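Local coordinates for protein indole-3-pyruvate decarboxylase (Azospirillum brasilense, PDB 2NXW) that decarboxylates indole-3-pyruvate to indole-3-acetaldehyde and carbon dioxide, using thiamine diphosphate and a metal ion, in auxin biosynthesis, at residues 484-488 with 489-493. Numbering follows the deposited sequence.
Sequences TFQPE and SAFND
Gln486 and Ser489 are tied together twice, as the first and last residues of a type I beta turn through Pro487 and Glu488. Ser489 N donates to Gln486 O, 3.3 Å away and nearly straight, while Gln486 NE2 donates to Ser489 OG at 2.8 Å, the hydroxyl tilted slightly from the amide plane. The glutamine reaches the hydroxyl because its chain runs extended, with CG anti to the backbone N (chi1 -168°). NE2 also approaches CZ of Phe491 at 3.7 Å, the amide and ring planes standing 75° apart, and CB of Ser489 lies over one face of that ring, near its rim. A water lies 2.8 Å from both Gln486 O and Ser489 O, placed to donate to them. NE2 has a second acceptor, Leu48 O of the second subunit, and Glu488 forms a salt bridge with Lys52 of that subunit, which places the turn at an interface between subunits. With an alanine here in place of Gln486, Ser489 OG and the Leu48 carbonyl of the second subunit would probably lose this donor, and a gap would open beside Phe491. The turn follows helix 480-485 and leads toward helix 499-502, with the side chain of Asn492 about 6 Å from the bound thiamine diphosphate and helix 547-558 packed against Thr484 and Phe485.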
loop_
_atom_site.group_PDB
_atom_site.type_symbol
_atom_site.label_atom_id
_atom_site.label_comp_id
_atom_site.label_asym_id
_atom_site.label_seq_id
_atom_site.Cartn_x
_atom_site.Cartn_y
_atom_site.Cartn_z
ATOM N N THR A 484 34.093 -4.768 5.974
ATOM C CA THR A 484 34.125 -4.496 7.410
ATOM C C THR A 484 32.885 -5.020 8.112
ATOM O O THR A 484 32.938 -5.378 9.288
ATOM C CB THR A 484 34.273 -2.985 7.725
ATOM O OG1 THR A 484 33.033 -2.308 7.474
ATOM C CG2 THR A 484 35.392 -2.372 6.882
ATOM N N PHE A 485 31.775 -5.082 7.385
ATOM C CA PHE A 485 30.510 -5.561 7.945
ATOM C C PHE A 485 30.359 -7.077 7.877
ATOM O O PHE A 485 29.708 -7.678 8.744
ATOM C CB PHE A 485 29.330 -4.941 7.196
ATOM C CG PHE A 485 29.286 -3.437 7.245
ATOM C CD1 PHE A 485 28.603 -2.724 6.267
ATOM C CD2 PHE A 485 29.925 -2.735 8.268
ATOM C CE1 PHE A 485 28.555 -1.331 6.301
ATOM C CE2 PHE A 485 29.883 -1.343 8.314
ATOM C CZ PHE A 485 29.195 -0.641 7.326
ATOM N N GLN A 486 30.951 -7.697 6.858
ATOM C CA GLN A 486 30.824 -9.144 6.666
ATOM C C GLN A 486 32.107 -9.636 6.005
ATOM O O GLN A 486 32.130 -10.011 4.835
ATOM C CB GLN A 486 29.599 -9.410 5.788
ATOM C CG GLN A 486 29.141 -10.855 5.715
ATOM C CD GLN A 486 27.786 -10.947 5.042
ATOM O OE1 GLN A 486 26.757 -10.717 5.674
ATOM N NE2 GLN A 486 27.783 -11.244 3.753
ATOM N N PRO A 487 33.197 -9.672 6.780
ATOM C CA PRO A 487 34.503 -10.099 6.270
ATOM C C PRO A 487 34.632 -11.509 5.735
ATOM O O PRO A 487 35.539 -11.788 4.956
ATOM C CB PRO A 487 35.441 -9.823 7.444
ATOM C CG PRO A 487 34.542 -10.015 8.643
ATOM C CD PRO A 487 33.252 -9.365 8.221
ATOM N N GLU A 488 33.729 -12.400 6.121
ATOM C CA GLU A 488 33.817 -13.762 5.632
ATOM C C GLU A 488 33.489 -13.911 4.147
ATOM O O GLU A 488 33.872 -14.896 3.535
ATOM C CB GLU A 488 32.882 -14.678 6.435
ATOM C CG GLU A 488 31.399 -14.317 6.323
ATOM C CD GLU A 488 30.913 -13.434 7.459
ATOM O OE1 GLU A 488 31.644 -12.512 7.877
ATOM O OE2 GLU A 488 29.770 -13.659 7.925
ATOM N N SER A 489 32.803 -12.931 3.562
ATOM C CA SER A 489 32.384 -13.050 2.165
ATOM C C SER A 489 33.454 -12.810 1.117
ATOM O O SER A 489 34.208 -11.838 1.191
ATOM C CB SER A 489 31.194 -12.127 1.884
ATOM O OG SER A 489 30.096 -12.480 2.720
ATOM N N ALA A 490 33.488 -13.687 0.122
ATOM C CA ALA A 490 34.471 -13.575 -0.943
ATOM C C ALA A 490 34.104 -12.550 -2.003
ATOM O O ALA A 490 34.994 -11.992 -2.657
ATOM C CB ALA A 490 34.679 -14.939 -1.602
ATOM N N PHE A 491 32.808 -12.279 -2.164
ATOM C CA PHE A 491 32.366 -11.364 -3.216
ATOM C C PHE A 491 32.793 -9.902 -3.082
ATOM O O PHE A 491 32.663 -9.133 -4.042
ATOM C CB PHE A 491 30.835 -11.480 -3.419
ATOM C CG PHE A 491 30.023 -11.210 -2.183
ATOM C CD1 PHE A 491 29.925 -9.918 -1.650
ATOM C CD2 PHE A 491 29.348 -12.249 -1.540
ATOM C CE1 PHE A 491 29.175 -9.673 -0.504
ATOM C CE2 PHE A 491 28.600 -12.007 -0.397
ATOM C CZ PHE A 491 28.505 -10.727 0.126
ATOM N N ASN A 492 33.317 -9.515 -1.923
ATOM C CA ASN A 492 33.766 -8.137 -1.738
ATOM C C ASN A 492 35.163 -7.930 -2.308
ATOM O O ASN A 492 35.663 -6.802 -2.357
ATOM C CB ASN A 492 33.724 -7.747 -0.260
ATOM C CG ASN A 492 32.310 -7.643 0.269
ATOM O OD1 ASN A 492 32.029 -8.031 1.410
ATOM N ND2 ASN A 492 31.411 -7.110 -0.550
ATOM N N ASP A 493 35.800 -9.022 -2.723
ATOM C CA ASP A 493 37.121 -8.940 -3.345
ATOM C C ASP A 493 36.920 -8.540 -4.799
ATOM O O ASP A 493 36.264 -9.258 -5.555
ATOM C CB ASP A 493 37.826 -10.304 -3.350
ATOM C CG ASP A 493 38.243 -10.766 -1.979
ATOM O OD1 ASP A 493 38.334 -9.944 -1.045
ATOM O OD2 ASP A 493 38.517 -11.980 -1.848
HETATM O O HOH W 1 33.977 -9.596 2.787
#